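Local coordinates for tropomodulin (Caenorhabditis elegans, PDB 1PGV), which probably caps the pointed ends of actin filaments, keeping their length and dynamics in check, and is seen here as its C-terminal domain, at residues N47-K52 / K74-N79; R101-E106 / Q126-F131. All coordinates share one frame; numbering follows the deposited sequence.

Contact 1. Residues N47-K52 / K74-N79; sequences NINNMK and KFSLAN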
ATOM      1  N   ASN A  47      -0.171   9.399   9.215  1.00 25.59           N
ATOM      2  CA  ASN A  47       1.007   9.706   8.427  1.00 25.85           C
ATOM      3  C   ASN A  47       2.233   9.794   9.324  1.00 27.16           C
ATOM      4  O   ASN A  47       2.344  10.713  10.136  1.00 26.20           O
ATOM      5  CB  ASN A  47       0.807  11.043   7.705  1.00 28.69           C
ATOM      6  CG  ASN A  47       1.896  11.336   6.695  1.00 30.53           C
ATOM      7  OD1 ASN A  47       3.080  11.101   6.947  1.00 31.56           O
ATOM      8  ND2 ASN A  47       1.503  11.869   5.544  1.00 33.63           N
ATOM      9  N   ILE A  48       3.149   8.836   9.191  1.00 26.27           N
ATOM     10  CA  ILE A  48       4.367   8.864   9.992  1.00 26.98           C
ATOM     11  C   ILE A  48       5.584   9.007   9.088  1.00 27.32           C
ATOM     12  O   ILE A  48       6.679   8.542   9.417  1.00 27.34           O
ATOM     13  CB  ILE A  48       4.523   7.595  10.860  1.00 27.37           C
ATOM     14  CG1 ILE A  48       4.646   6.353   9.973  1.00 26.98           C
ATOM     15  CG2 ILE A  48       3.341   7.475  11.810  1.00 27.77           C
ATOM     16  CD1 ILE A  48       4.922   5.077  10.756  1.00 25.53           C
ATOM     17  N   ASN A  49       5.385   9.654   7.944  1.00 27.00           N
ATOM     18  CA  ASN A  49       6.467   9.868   6.994  1.00 28.12           C
ATOM     19  C   ASN A  49       7.652  10.549   7.670  1.00 29.98           C
ATOM     20  O   ASN A  49       7.476  11.468   8.470  1.00 29.72           O
ATOM     21  CB  ASN A  49       5.999  10.742   5.822  1.00 29.58           C
ATOM     22  CG  ASN A  49       5.043  10.019   4.885  1.00 29.48           C
ATOM     23  OD1 ASN A  49       4.848   8.808   4.987  1.00 28.83           O
ATOM     24  ND2 ASN A  49       4.452  10.764   3.957  1.00 30.82           N
ATOM     25  N   ASN A  50       8.857  10.079   7.349  1.00 31.01           N
ATOM     26  CA  ASN A  50      10.095  10.641   7.881  1.00 31.57           C
ATOM     27  C   ASN A  50      10.365  10.418   9.367  1.00 32.64           C
ATOM     28  O   ASN A  50      11.311  10.982   9.912  1.00 31.41           O
ATOM     29  CB  ASN A  50      10.146  12.139   7.583  1.00 31.84           C
ATOM     30  CG  ASN A  50       9.822  12.450   6.141  1.00 32.11           C
ATOM     31  OD1 ASN A  50      10.480  11.960   5.221  1.00 32.90           O
ATOM     32  ND2 ASN A  50       8.794  13.269   5.930  1.00 33.31           N
ATOM     33  N   MET A  51       9.550   9.597  10.021  1.00 33.35           N
ATOM     34  CA  MET A  51       9.747   9.321  11.439  1.00 35.75           C
ATOM     35  C   MET A  51      10.618   8.077  11.633  1.00 37.56           C
ATOM     36  O   MET A  51      10.119   6.993  11.930  1.00 38.78           O
ATOM     37  CB  MET A  51       8.393   9.138  12.136  1.00 34.50           C
ATOM     38  CG  MET A  51       7.544  10.404  12.151  1.00 35.14           C
ATOM     39  SD  MET A  51       5.988  10.229  13.053  1.00 34.61           S
ATOM     40  CE  MET A  51       6.520  10.585  14.730  1.00 36.38           C
ATOM     41  N   LYS A  52      11.926   8.249  11.465  1.00 39.00           N
ATOM     42  CA  LYS A  52      12.878   7.149  11.605  1.00 40.58           C
ATOM     43  C   LYS A  52      13.234   6.870  13.063  1.00 42.39           C
ATOM     44  O   LYS A  52      13.830   5.839  13.380  1.00 42.72           O
ATOM     45  CB  LYS A  52      14.148   7.469  10.817  1.00 40.45           C
ATOM     46  CG  LYS A  52      13.911   7.667   9.331  1.00 38.84           C
ATOM     47  CD  LYS A  52      15.178   8.086   8.610  1.00 39.93           C
ATOM     48  CE  LYS A  52      14.955   8.139   7.109  1.00 38.77           C
ATOM     49  NZ  LYS A  52      16.172   8.555   6.361  1.00 40.14           N
ATOM     50  N   LYS A  74      -6.049   6.443   4.822  1.00 20.09           N
ATOM     51  CA  LYS A  74      -4.703   6.714   4.340  1.00 19.84           C
ATOM     52  C   LYS A  74      -3.669   6.340   5.389  1.00 19.77           C
ATOM     53  O   LYS A  74      -3.774   6.729   6.551  1.00 18.91           O
ATOM     54  CB  LYS A  74      -4.550   8.190   3.975  1.00 21.90           C
ATOM     55  CG  LYS A  74      -5.502   8.668   2.894  1.00 26.52           C
ATOM     56  CD  LYS A  74      -5.260  10.135   2.559  1.00 31.80           C
ATOM     57  CE  LYS A  74      -6.211  10.622   1.476  1.00 35.04           C
ATOM     58  NZ  LYS A  74      -5.933  12.039   1.100  1.00 38.37           N
ATOM     59  N   PHE A  75      -2.669   5.570   4.971  1.00 19.26           N
ATOM     60  CA  PHE A  75      -1.614   5.137   5.874  1.00 19.45           C
ATOM     61  C   PHE A  75      -0.297   5.348   5.143  1.00 18.93           C
ATOM     62  O   PHE A  75      -0.032   4.712   4.123  1.00 18.49           O
ATOM     63  CB  PHE A  75      -1.819   3.663   6.241  1.00 19.50           C
ATOM     64  CG  PHE A  75      -0.913   3.172   7.340  1.00 21.58           C
ATOM     65  CD1 PHE A  75      -0.338   4.061   8.243  1.00 23.50           C
ATOM     66  CD2 PHE A  75      -0.666   1.810   7.494  1.00 22.98           C
ATOM     67  CE1 PHE A  75       0.469   3.602   9.286  1.00 24.20           C
ATOM     68  CE2 PHE A  75       0.139   1.341   8.535  1.00 24.71           C
ATOM     69  CZ  PHE A  75       0.705   2.240   9.430  1.00 25.52           C
ATOM     70  N   SER A  76       0.519   6.270   5.648  1.00 20.32           N
ATOM     71  CA  SER A  76       1.788   6.575   5.003  1.00 20.58           C
ATOM     72  C   SER A  76       2.967   6.379   5.948  1.00 21.32           C
ATOM     73  O   SER A  76       2.980   6.907   7.063  1.00 19.73           O
ATOM     74  CB  SER A  76       1.775   8.015   4.483  1.00 21.68           C
ATOM     75  OG  SER A  76       2.872   8.257   3.620  0.50 23.68           O
ATOM     76  N   LEU A  77       3.949   5.608   5.489  1.00 21.52           N
ATOM     77  CA  LEU A  77       5.151   5.322   6.266  1.00 23.70           C
ATOM     78  C   LEU A  77       6.368   5.532   5.379  1.00 23.11           C
ATOM     79  O   LEU A  77       7.336   4.770   5.448  1.00 24.55           O
ATOM     80  CB  LEU A  77       5.158   3.871   6.755  1.00 24.79           C
ATOM     81  CG  LEU A  77       3.898   3.238   7.340  1.00 26.70           C
ATOM     82  CD1 LEU A  77       2.921   2.912   6.216  1.00 26.19           C
ATOM     83  CD2 LEU A  77       4.280   1.961   8.087  1.00 26.90           C
ATOM     84  N   ALA A  78       6.314   6.554   4.535  1.00 23.05           N
ATOM     85  CA  ALA A  78       7.416   6.849   3.634  1.00 23.48           C
ATOM     86  C   ALA A  78       8.644   7.312   4.403  1.00 23.92           C
ATOM     87  O   ALA A  78       8.538   8.028   5.397  1.00 23.42           O
ATOM     88  CB  ALA A  78       7.005   7.920   2.627  1.00 22.85           C
ATOM     89  N   ASN A  79       9.812   6.888   3.937  1.00 24.11           N
ATOM     90  CA  ASN A  79      11.067   7.277   4.558  1.00 26.01           C
ATOM     91  C   ASN A  79      11.075   7.119   6.079  1.00 26.07           C
ATOM     92  O   ASN A  79      11.318   8.079   6.811  1.00 27.83           O
ATOM     93  CB  ASN A  79      11.390   8.722   4.177  1.00 26.50           C
ATOM     94  CG  ASN A  79      12.794   9.129   4.565  1.00 28.45           C
ATOM     95  OD1 ASN A  79      13.758   8.407   4.298  1.00 28.11           O
ATOM     96  ND2 ASN A  79      12.921  10.299   5.184  1.00 28.14           N
TER

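Contact 2. Residues R101-E106 / Q126-F131; sequences RVLNVE and QSIVEF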
ATOM      1  N   ARG A 101      -7.497   3.335   1.408  1.00 16.73           N
ATOM      2  CA  ARG A 101      -7.461   3.833   0.040  1.00 16.86           C
ATOM      3  C   ARG A 101      -6.073   4.169  -0.474  1.00 16.16           C
ATOM      4  O   ARG A 101      -5.792   4.035  -1.663  1.00 16.49           O
ATOM      5  CB  ARG A 101      -8.329   5.091  -0.062  1.00 19.64           C
ATOM      6  CG  ARG A 101      -9.767   4.878   0.353  1.00 25.48           C
ATOM      7  CD  ARG A 101     -10.622   4.576  -0.850  1.00 32.94           C
ATOM      8  NE  ARG A 101     -10.550   5.671  -1.813  1.00 37.32           N
ATOM      9  CZ  ARG A 101     -11.165   5.675  -2.989  1.00 39.07           C
ATOM     10  NH1 ARG A 101     -11.907   4.639  -3.354  1.00 39.15           N
ATOM     11  NH2 ARG A 101     -11.029   6.714  -3.803  1.00 40.67           N
ATOM     12  N   VAL A 102      -5.210   4.632   0.420  1.00 16.35           N
ATOM     13  CA  VAL A 102      -3.864   5.016   0.036  1.00 16.07           C
ATOM     14  C   VAL A 102      -2.847   4.401   0.990  1.00 16.14           C
ATOM     15  O   VAL A 102      -2.987   4.499   2.204  1.00 17.12           O
ATOM     16  CB  VAL A 102      -3.711   6.558   0.056  1.00 18.31           C
ATOM     17  CG1 VAL A 102      -2.276   6.959  -0.251  1.00 19.66           C
ATOM     18  CG2 VAL A 102      -4.662   7.180  -0.962  1.00 21.23           C
ATOM     19  N   LEU A 103      -1.845   3.737   0.423  1.00 16.89           N
ATOM     20  CA  LEU A 103      -0.790   3.122   1.219  1.00 15.85           C
ATOM     21  C   LEU A 103       0.522   3.592   0.625  1.00 16.70           C
ATOM     22  O   LEU A 103       0.781   3.383  -0.560  1.00 16.79           O
ATOM     23  CB  LEU A 103      -0.877   1.595   1.155  1.00 16.91           C
ATOM     24  CG  LEU A 103       0.208   0.868   1.958  1.00 18.32           C
ATOM     25  CD1 LEU A 103       0.096   1.249   3.425  1.00 18.72           C
ATOM     26  CD2 LEU A 103       0.058  -0.645   1.775  1.00 17.67           C
ATOM     27  N   ASN A 104       1.343   4.240   1.445  1.00 16.52           N
ATOM     28  CA  ASN A 104       2.625   4.756   0.985  1.00 17.61           C
ATOM     29  C   ASN A 104       3.786   4.192   1.804  1.00 17.27           C
ATOM     30  O   ASN A 104       3.901   4.467   2.997  1.00 18.98           O
ATOM     31  CB  ASN A 104       2.625   6.284   1.081  1.00 17.78           C
ATOM     32  CG  ASN A 104       3.901   6.905   0.557  1.00 18.13           C
ATOM     33  OD1 ASN A 104       4.827   6.204   0.131  1.00 19.97           O
ATOM     34  ND2 ASN A 104       3.958   8.234   0.575  1.00 21.77           N
ATOM     35  N   VAL A 105       4.635   3.398   1.157  1.00 19.12           N
ATOM     36  CA  VAL A 105       5.797   2.808   1.822  1.00 19.12           C
ATOM     37  C   VAL A 105       7.064   3.076   1.014  1.00 20.37           C
ATOM     38  O   VAL A 105       8.019   2.291   1.051  1.00 20.62           O
ATOM     39  CB  VAL A 105       5.641   1.274   1.989  1.00 19.24           C
ATOM     40  CG1 VAL A 105       4.455   0.960   2.873  1.00 18.93           C
ATOM     41  CG2 VAL A 105       5.485   0.613   0.627  1.00 16.94           C
ATOM     42  N   GLU A 106       7.080   4.190   0.289  1.00 21.14           N
ATOM     43  CA  GLU A 106       8.232   4.527  -0.539  1.00 21.87           C
ATOM     44  C   GLU A 106       9.472   4.928   0.265  1.00 21.68           C
ATOM     45  O   GLU A 106       9.390   5.229   1.456  1.00 20.68           O
ATOM     46  CB  GLU A 106       7.869   5.662  -1.504  1.00 24.27           C
ATOM     47  CG  GLU A 106       7.832   7.040  -0.859  1.00 27.26           C
ATOM     48  CD  GLU A 106       7.294   8.117  -1.792  1.00 30.00           C
ATOM     49  OE1 GLU A 106       7.649   8.109  -2.989  1.00 32.97           O
ATOM     50  OE2 GLU A 106       6.524   8.981  -1.320  1.00 30.46           O
ATOM     51  N   GLN A 126      -9.593  -5.069  -2.400  1.00 14.99           N
ATOM     52  CA  GLN A 126      -9.456  -4.048  -3.428  1.00 15.74           C
ATOM     53  C   GLN A 126      -9.952  -2.663  -2.990  1.00 15.90           C
ATOM     54  O   GLN A 126     -10.569  -1.924  -3.765  1.00 16.67           O
ATOM     55  CB  GLN A 126     -10.157  -4.503  -4.715  1.00 16.71           C
ATOM     56  CG  GLN A 126      -9.430  -5.685  -5.374  1.00 17.12           C
ATOM     57  CD  GLN A 126     -10.029  -6.104  -6.699  1.00 18.99           C
ATOM     58  OE1 GLN A 126     -10.354  -5.269  -7.542  1.00 19.06           O
ATOM     59  NE2 GLN A 126     -10.158  -7.417  -6.900  1.00 22.42           N
ATOM     60  N   SER A 127      -9.663  -2.314  -1.742  1.00 16.09           N
ATOM     61  CA  SER A 127     -10.049  -1.009  -1.210  1.00 15.61           C
ATOM     62  C   SER A 127      -9.029   0.041  -1.644  1.00 15.95           C
ATOM     63  O   SER A 127      -9.372   1.196  -1.893  1.00 16.50           O
ATOM     64  CB  SER A 127     -10.113  -1.061   0.318  1.00 17.15           C
ATOM     65  OG  SER A 127      -8.827  -1.293   0.878  1.00 16.33           O
ATOM     66  N   ILE A 128      -7.766  -0.367  -1.758  1.00 16.43           N
ATOM     67  CA  ILE A 128      -6.701   0.555  -2.136  1.00 14.96           C
ATOM     68  C   ILE A 128      -6.746   1.064  -3.575  1.00 16.37           C
ATOM     69  O   ILE A 128      -6.912   0.280  -4.515  1.00 16.89           O
ATOM     70  CB  ILE A 128      -5.306  -0.092  -1.886  1.00 15.48           C
ATOM     71  CG1 ILE A 128      -5.135  -0.383  -0.392  1.00 15.06           C
ATOM     72  CG2 ILE A 128      -4.206   0.821  -2.398  1.00 13.58           C
ATOM     73  CD1 ILE A 128      -3.836  -1.119  -0.033  1.00 16.77           C
ATOM     74  N   VAL A 129      -6.591   2.381  -3.743  1.00 16.06           N
ATOM     75  CA  VAL A 129      -6.581   2.993  -5.072  1.00 17.06           C
ATOM     76  C   VAL A 129      -5.218   3.594  -5.393  1.00 16.64           C
ATOM     77  O   VAL A 129      -4.900   3.853  -6.553  1.00 17.07           O
ATOM     78  CB  VAL A 129      -7.663   4.095  -5.215  1.00 19.28           C
ATOM     79  CG1 VAL A 129      -9.028   3.507  -4.917  1.00 19.68           C
ATOM     80  CG2 VAL A 129      -7.350   5.263  -4.295  1.00 21.14           C
ATOM     81  N   GLU A 130      -4.412   3.820  -4.359  1.00 16.35           N
ATOM     82  CA  GLU A 130      -3.076   4.360  -4.551  1.00 17.46           C
ATOM     83  C   GLU A 130      -2.079   3.578  -3.700  1.00 16.41           C
ATOM     84  O   GLU A 130      -2.189   3.543  -2.479  1.00 17.62           O
ATOM     85  CB  GLU A 130      -3.027   5.839  -4.166  1.00 20.27           C
ATOM     86  CG  GLU A 130      -1.653   6.464  -4.338  1.00 23.53           C
ATOM     87  CD  GLU A 130      -1.668   7.958  -4.084  1.00 29.71           C
ATOM     88  OE1 GLU A 130      -2.397   8.671  -4.804  1.00 31.01           O
ATOM     89  OE2 GLU A 130      -0.956   8.418  -3.166  1.00 31.01           O
ATOM     90  N   PHE A 131      -1.108   2.957  -4.365  1.00 15.59           N
ATOM     91  CA  PHE A 131      -0.075   2.168  -3.694  1.00 16.41           C
ATOM     92  C   PHE A 131       1.271   2.709  -4.168  1.00 17.10           C
ATOM     93  O   PHE A 131       1.630   2.543  -5.325  1.00 19.20           O
ATOM     94  CB  PHE A 131      -0.233   0.685  -4.076  1.00 17.63           C
ATOM     95  CG  PHE A 131       0.793  -0.222  -3.451  1.00 21.24           C
ATOM     96  CD1 PHE A 131       2.053  -0.364  -4.017  1.00 19.69           C
ATOM     97  CD2 PHE A 131       0.498  -0.924  -2.284  1.00 24.22           C
ATOM     98  CE1 PHE A 131       3.013  -1.195  -3.429  1.00 21.39           C
ATOM     99  CE2 PHE A 131       1.450  -1.757  -1.688  1.00 25.60           C
ATOM    100  CZ  PHE A 131       2.711  -1.889  -2.266  1.00 25.51           C
TER
HETATM  101  O   HOH W   1     -11.967   2.057  -1.942  1.00 29.15           O

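Contact 1. Residues N47-K52 / K74-N79
Asn-49 reaches across to the chain of Ser-76 and Ala-78 with its side-chain oxygen. Its CG lies anti to its own carbonyl carbon (chi1 -71°), which swings OD1 over the loop that follows strand 74-76. There OD1 accepts from Ala-78 N at 2.7 Å, a donor standing well above the carbonyl plane, and the CB of Ala-78 packs against the same oxygen. The hydroxyl OG of Ser-76 lies suspiciously close to it, so a bond there is doubtful. Asn-47 braces this residue from its own side: its OD1 accepts from Asn-49 N at 2.9 Å in an Asx turn, with the donor in the carbonyl plane. An amide pair lies farther along, where Asn-79 ND2 donates to Asn-50 OD1 at 3.0 Å. That bond runs in the carbonyl plane onto a lone pair, although the two amides are turned 66° against each other. The extended chain of Lys-52 brings its CE to 3.1 Å from Asn-79 OD1.

Backbone bonds carry the parallel pairing past the single bridge of Asn-47 with Ser-76. Ile-48 N donates to Ser-76 O at 2.9 Å, and Asn-50 N donates to Ala-78 O at 2.8 Å. Both donors belong to the type II turn from Ile-48 to Met-51, which closes with Met-51 N on Ile-48 O.

Apolar contact is confined to Ile-48 and Leu-77, side by side and pointing the same way, with Ile-48 CD1 4.0 Å from Leu-77 CG. Ile-48 also touches Leu-62 of helix 56-66, the helix that follows its loop. From the next strand, 102-104, Asn-104 packs against Ser-76 and Ala-78, so strand 74-76 and the loop after it are held between the exit of strand 45-47 and strand 102-104.

Contact 2. Residues R101-E106 / Q126-F131
Arg-101 and Val-129 meet twice, once firmly through the backbone and once more loosely through their side chains. Arg-101 O is gripped by two successive amides: Val-129 N at 2.8 Å, tilted 20° from the carbonyl plane, and Glu-130 N at 3.0 Å, nearly in line with the C=O bond. One step on, Leu-103 N donates to Glu-130 O at 2.9 Å, and the parallel pairing of Val-102 with Glu-130 and Leu-103 with Phe-131 is set.

The tight part is the face bearing Leu-103 and Phe-131. In both, CG lies anti to the backbone N (chi1 179° for each), and the side chains run side by side, with Leu-103 CD2 3.9 Å from Phe-131 CE2. Ile-128 CD1 comes up to the CB of Leu-103, and Ile-94 of helix 90-96 covers both Leu-103 and Ile-128. These strands flank helix 112-121 in a beta-alpha-beta unit, the repeating element of the leucine-rich-repeat-like fold of tropomodulin's C-terminal domain.

The other face is more polar and partly open to solvent. Val-102 lies alongside the extended chain of Glu-130, its CG1 3.5 Å from Glu-130 OE2, while Glu-130 OE1 forms a salt bridge with Arg-161 on the next strand. Just before strand 102-104, the exposed Arg-101 bends at chi2 and chi3, laying its guanidinium across Val-129, whose CG1 sits 3.4 Å above the plane, toward the rim. An alanine in place of Val-129 would probably open a gap beneath that guanidinium and let it turn more freely. A water in the guanidinium plane accepts from Arg-101 NH1 at 2.9 Å and donates to Ser-127 O, linking the Arg-101 side chain to the backbone of the other segment.

In the fold
Both segments of contact 1 precede those of contact 2 in sequence, and the centres of the two contacts lie 13 Å apart on one parallel sheet whose five strands follow sequence order. Contact 1 joins the exit of strand 45-47 to strand 74-76 and its following loop; contact 2 joins strands 102-104 and 130-132. The gap between them is closed by neighbouring strands 74-76 and 102-104, where Phe-75 N lies 3.0 Å from Val-102 O and Leu-77 N 2.7 Å from Asn-104 O, both probable hydrogen bonds. Helix 90-96 packs against Phe-75 of the one and Leu-103 of the other. The two contacts thus form consecutive parts of one continuous leucine-rich-repeat-like domain, the C-terminal piece of a protein that probably caps actin filaments.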